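Local coordinates for protein L-lactate dehydrogenase (Trichomonas vaginalis, PDB 4UUL) that is a lactate dehydrogenase of the malate dehydrogenase type 2 family, probably interconverting a 2-oxoacid and its 2-hydroxyacid with NAD(H) as cofactor, at residues Val217-Thr220 against Phe221-Ile225; Ile249-Met252 against Lys253-Phe257. The protein carries 1 engineered substitution. All blocks are in the same frame, centred on the assembly; numbering follows the deposited sequence. Where two conformers were deposited one is given.

Both contacts are local, each made within a single helix of the alpha/beta C-terminal domain, and the two helices, 214-236 and 242-257, follow each other in the chain. Interaction 1 closes before interaction 2 opens; their centres lie 28 Å apart and their nearest atoms about 14 Å, so neither touches the other. They stand in different surroundings: interaction 1 is partly buried, with the F222 side chain about 9 Å from that of H186, the predicted proton acceptor. Interaction 2 is buried against the nucleotide-binding domain, the H251 side chain about 4 Å from that of L154, an NADH-binding residue, although no cofactor is bound to this chain.

Interaction 1: residues Val217-Thr220 against Phe221-Ile225; sequences VFDT and FFKKI
D219 and K223 form an i to i+4 salt bridge on helix 214-236, where a wider pi-type turn at 217-220 gives way to regular helix. The lysine chain is extended beyond CG and crosses the aspartate at a slant, bringing NZ 3.1 Å from D219 OD2, whose syn lone pair it meets. The same two residues are joined through the backbone, where K223 N donates a hydrogen bond to D219 O at 3.3 Å. One step on, K224 N bonds T220 O at 2.9 Å, and K224 CD packs alongside the methyl of T220, 3.9 Å from CG2. With chi1 at -57°, T220 OG1 lies beside its amide nitrogen, opposite the carbonyl carbon, and makes a weak hydrogen bond to D215 O, while CG2 is left to meet K224. In the wider turn a water bridges two backbone groups, donating to V217 O at 2.6 Å and accepting from F222 N at 2.8 Å. F221, an aromatic suited to burial, packs against A162 and V166 of helix 156-170, whose E165 pairs with K224 NZ. Charged residues suit the exposed face, where solvent probably screens the D219–K223 attraction, while the water links the wider turn's backbone.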
loop_
_atom_site.group_PDB
_atom_site.type_symbol
_atom_site.label_atom_id
_atom_site.label_comp_id
_atom_site.label_asym_id
_atom_site.label_seq_id
_atom_site.Cartn_x
_atom_site.Cartn_y
_atom_site.Cartn_z
ATOM N N VAL B 217 -1.016 -30.393 -13.774
ATOM C CA VAL B 217 -2.351 -29.853 -13.482
ATOM C C VAL B 217 -2.959 -30.431 -12.227
ATOM O O VAL B 217 -3.472 -29.675 -11.386
ATOM C CB VAL B 217 -3.317 -30.081 -14.675
ATOM C CG1 VAL B 217 -4.722 -29.673 -14.320
ATOM C CG2 VAL B 217 -2.796 -29.349 -15.920
ATOM N N PHE B 218 -2.920 -31.754 -12.092
ATOM C CA PHE B 218 -3.699 -32.430 -11.062
ATOM C C PHE B 218 -2.863 -32.946 -9.898
ATOM O O PHE B 218 -3.349 -33.728 -9.080
ATOM C CB PHE B 218 -4.497 -33.578 -11.691
ATOM C CG PHE B 218 -5.506 -33.111 -12.693
ATOM C CD1 PHE B 218 -6.697 -32.482 -12.273
ATOM C CD2 PHE B 218 -5.265 -33.284 -14.055
ATOM C CE1 PHE B 218 -7.619 -32.036 -13.219
ATOM C CE2 PHE B 218 -6.170 -32.826 -15.004
ATOM C CZ PHE B 218 -7.345 -32.211 -14.603
ATOM N N ASP B 219 -1.618 -32.501 -9.803
ATOM C CA ASP B 219 -0.834 -32.760 -8.612
ATOM C C ASP B 219 0.107 -31.607 -8.228
ATOM O O ASP B 219 -0.083 -30.953 -7.189
ATOM C CB ASP B 219 -0.039 -34.041 -8.770
ATOM C CG ASP B 219 0.586 -34.465 -7.474
ATOM O OD1 ASP B 219 -0.163 -34.969 -6.604
ATOM O OD2 ASP B 219 1.808 -34.252 -7.302
ATOM N N THR B 220 1.114 -31.347 -9.054
ATOM C CA THR B 220 2.105 -30.318 -8.754
ATOM C C THR B 220 1.482 -28.936 -8.533
ATOM O O THR B 220 1.868 -28.215 -7.595
ATOM C CB THR B 220 3.092 -30.146 -9.908
ATOM O OG1 THR B 220 3.720 -31.396 -10.194
ATOM C CG2 THR B 220 4.150 -29.092 -9.557
ATOM N N PHE B 221 0.564 -28.545 -9.410
ATOM C CA PHE B 221 0.020 -27.199 -9.381
ATOM C C PHE B 221 -0.619 -26.926 -8.013
ATOM O O PHE B 221 -0.274 -25.944 -7.366
ATOM C CB PHE B 221 -0.945 -27.017 -10.543
ATOM C CG PHE B 221 -1.825 -25.835 -10.417
ATOM C CD1 PHE B 221 -1.355 -24.563 -10.660
ATOM C CD2 PHE B 221 -3.144 -26.015 -10.108
ATOM C CE1 PHE B 221 -2.218 -23.474 -10.526
ATOM C CE2 PHE B 221 -3.986 -24.966 -10.008
ATOM C CZ PHE B 221 -3.531 -23.701 -10.177
ATOM N N PHE B 222 -1.476 -27.814 -7.521
ATOM C CA PHE B 222 -2.123 -27.545 -6.216
ATOM C C PHE B 222 -1.116 -27.551 -5.075
ATOM O O PHE B 222 -1.262 -26.816 -4.071
ATOM C CB PHE B 222 -3.256 -28.536 -5.916
ATOM C CG PHE B 222 -4.005 -28.242 -4.628
ATOM C CD1 PHE B 222 -4.833 -27.144 -4.530
ATOM C CD2 PHE B 222 -3.869 -29.067 -3.520
ATOM C CE1 PHE B 222 -5.531 -26.877 -3.366
ATOM C CE2 PHE B 222 -4.564 -28.800 -2.360
ATOM C CZ PHE B 222 -5.392 -27.695 -2.285
ATOM N N LYS B 223 -0.075 -28.360 -5.201
ATOM C CA LYS B 223 0.957 -28.367 -4.178
ATOM C C LYS B 223 1.651 -27.015 -4.118
ATOM O O LYS B 223 1.922 -26.508 -3.031
ATOM C CB LYS B 223 1.972 -29.461 -4.443
ATOM C CG LYS B 223 1.430 -30.838 -4.104
ATOM C CD LYS B 223 2.460 -31.896 -4.383
ATOM C CE LYS B 223 1.931 -33.278 -4.090
ATOM N NZ LYS B 223 2.953 -34.285 -4.453
ATOM N N LYS B 224 1.945 -26.438 -5.276
ATOM C CA LYS B 224 2.609 -25.145 -5.299
ATOM C C LYS B 224 1.703 -24.103 -4.675
ATOM O O LYS B 224 2.149 -23.335 -3.808
ATOM C CB LYS B 224 2.951 -24.745 -6.727
ATOM C CG LYS B 224 4.043 -25.604 -7.328
ATOM C CD LYS B 224 4.270 -25.291 -8.798
ATOM C CE LYS B 224 5.519 -24.482 -9.025
ATOM N NZ LYS B 224 5.823 -24.392 -10.494
ATOM N N ILE B 225 0.448 -24.066 -5.119
ATOM C CA ILE B 225 -0.592 -23.170 -4.555
ATOM C C ILE B 225 -0.847 -23.443 -3.063
ATOM O O ILE B 225 -1.034 -22.498 -2.278
ATOM C CB ILE B 225 -1.989 -23.356 -5.318
ATOM C CG1 ILE B 225 -1.878 -22.981 -6.786
ATOM C CG2 ILE B 225 -3.095 -22.562 -4.679
ATOM C CD1 ILE B 225 -1.241 -21.662 -7.042
HETATM O O HOH W 1 -3.001 -29.843 -8.807
#

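Interaction 2: residues Ile249-Met252 against Lys253-Phe257; sequences IQHM and KAWLF
The H251 imidazole presents its edge to W255: indole atom CE3 lies near the imidazole plane, 4.1 Å from H251 NE2. The two side chains run side by side in the same direction, an oblique pairing with planes at 79° and the imidazole and six-membered ring centroids 5.8 Å apart. M252 SD also reaches W255 CE3, at 3.8 Å; it sits 4.9 Å from the six-membered centroid in a slanting Met-aromatic contact. Bends at chi2 (70°) and chi3 (82°) fold the methionine chain, whose flexibility suits a buried niche against C82, F84 and L126. Nearer the backbone, M252 CG meets L256 CD1 at 3.9 Å. Beneath these side chains run regular i to i+4 backbone bonds, among them K253 N to I249 O at 2.8 Å and W255 N to H251 O at 2.9 Å. The polar ends find partners beyond the turn: buried H251 NE2 bonds S152 OG, which ties down the imidazole's rotation, and K253 NZ pairs with E28. This i to i+3 and i to i+4 spacing is that of an alpha helix, here one of the C-terminal domain packed against strands 82-85 and 124-127 of the Rossmann-type NAD-binding domain, beside L154, which binds NADH.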
loop_
_atom_site.group_PDB
_atom_site.type_symbol
_atom_site.label_atom_id
_atom_site.label_comp_id
_atom_site.label_asym_id
_atom_site.label_seq_id
_atom_site.Cartn_x
_atom_site.Cartn_y
_atom_site.Cartn_z
ATOM N N ILE B 249 -9.045 -5.545 -1.390
ATOM C CA ILE B 249 -9.514 -4.348 -2.079
ATOM C C ILE B 249 -10.150 -4.706 -3.400
ATOM O O ILE B 249 -11.233 -4.216 -3.720
ATOM C CB ILE B 249 -8.389 -3.322 -2.253
ATOM C CG1 ILE B 249 -8.013 -2.780 -0.859
ATOM C CG2 ILE B 249 -8.782 -2.170 -3.212
ATOM C CD1 ILE B 249 -6.787 -1.952 -0.868
ATOM N N GLN B 250 -9.494 -5.578 -4.154
ATOM C CA GLN B 250 -9.998 -6.017 -5.448
ATOM C C GLN B 250 -11.417 -6.628 -5.324
ATOM O O GLN B 250 -12.348 -6.290 -6.059
ATOM C CB GLN B 250 -9.035 -7.050 -6.019
ATOM C CG GLN B 250 -9.439 -7.605 -7.369
ATOM C CD GLN B 250 -8.340 -8.399 -8.006
ATOM O OE1 GLN B 250 -7.386 -8.855 -7.333
ATOM N NE2 GLN B 250 -8.440 -8.592 -9.302
ATOM N N HIS B 251 -11.604 -7.484 -4.332
ATOM C CA HIS B 251 -12.902 -8.092 -4.088
ATOM C C HIS B 251 -13.914 -7.043 -3.693
ATOM O O HIS B 251 -15.014 -6.981 -4.257
ATOM C CB HIS B 251 -12.738 -9.139 -2.968
ATOM C CG HIS B 251 -13.992 -9.838 -2.538
ATOM N ND1 HIS B 251 -14.095 -11.206 -2.435
ATOM C CD2 HIS B 251 -15.171 -9.344 -2.054
ATOM C CE1 HIS B 251 -15.270 -11.527 -1.961
ATOM N NE2 HIS B 251 -15.946 -10.419 -1.699
ATOM N N MET B 252 -13.584 -6.205 -2.708
ATOM C CA MET B 252 -14.547 -5.209 -2.253
ATOM C C MET B 252 -14.911 -4.219 -3.370
ATOM O O MET B 252 -16.079 -3.858 -3.502
ATOM C CB MET B 252 -14.047 -4.487 -1.018
ATOM C CG MET B 252 -15.121 -3.584 -0.380
ATOM S SD MET B 252 -16.475 -4.482 0.394
ATOM C CE MET B 252 -15.705 -4.880 1.984
ATOM N N LYS B 253 -13.937 -3.768 -4.150
ATOM C CA LYS B 253 -14.233 -2.829 -5.210
ATOM C C LYS B 253 -15.169 -3.441 -6.252
ATOM O O LYS B 253 -16.108 -2.784 -6.728
ATOM C CB LYS B 253 -12.907 -2.361 -5.835
ATOM C CG LYS B 253 -13.069 -1.164 -6.767
ATOM C CD LYS B 253 -11.744 -0.745 -7.340
ATOM C CE LYS B 253 -11.877 0.496 -8.182
ATOM N NZ LYS B 253 -10.516 1.018 -8.494
ATOM N N ALA B 254 -14.931 -4.707 -6.591
ATOM C CA ALA B 254 -15.826 -5.416 -7.498
ATOM C C ALA B 254 -17.238 -5.543 -6.884
ATOM O O ALA B 254 -18.233 -5.340 -7.577
ATOM C CB ALA B 254 -15.299 -6.784 -7.790
ATOM N N TRP B 255 -17.309 -5.886 -5.610
ATOM C CA TRP B 255 -18.583 -6.038 -4.909
ATOM C C TRP B 255 -19.370 -4.742 -4.877
ATOM O O TRP B 255 -20.603 -4.728 -4.969
ATOM C CB TRP B 255 -18.327 -6.558 -3.492
ATOM C CG TRP B 255 -19.498 -7.112 -2.784
ATOM C CD1 TRP B 255 -20.750 -7.349 -3.269
ATOM C CD2 TRP B 255 -19.495 -7.552 -1.419
ATOM N NE1 TRP B 255 -21.528 -7.898 -2.263
ATOM C CE2 TRP B 255 -20.775 -8.067 -1.145
ATOM C CE3 TRP B 255 -18.523 -7.569 -0.414
ATOM C CZ2 TRP B 255 -21.100 -8.603 0.094
ATOM C CZ3 TRP B 255 -18.840 -8.092 0.829
ATOM C CH2 TRP B 255 -20.131 -8.613 1.069
ATOM N N LEU B 256 -18.670 -3.622 -4.727
ATOM C CA LEU B 256 -19.324 -2.344 -4.603
ATOM C C LEU B 256 -19.845 -1.829 -5.946
ATOM O O LEU B 256 -20.959 -1.287 -5.974
ATOM C CB LEU B 256 -18.391 -1.304 -3.974
ATOM C CG LEU B 256 -18.148 -1.404 -2.477
ATOM C CD1 LEU B 256 -16.955 -0.560 -2.049
ATOM C CD2 LEU B 256 -19.367 -1.003 -1.682
ATOM N N PHE B 257 -19.059 -1.986 -7.024
ATOM C CA PHE B 257 -19.284 -1.254 -8.287
ATOM C C PHE B 257 -19.394 -2.119 -9.524
ATOM O O PHE B 257 -19.709 -1.608 -10.603
ATOM C CB PHE B 257 -18.207 -0.182 -8.503
ATOM C CG PHE B 257 -18.083 0.758 -7.344
ATOM C CD1 PHE B 257 -19.110 1.640 -7.060
ATOM C CD2 PHE B 257 -16.972 0.734 -6.522
ATOM C CE1 PHE B 257 -19.043 2.472 -5.986
ATOM C CE2 PHE B 257 -16.901 1.603 -5.437
ATOM C CZ PHE B 257 -17.933 2.458 -5.188
#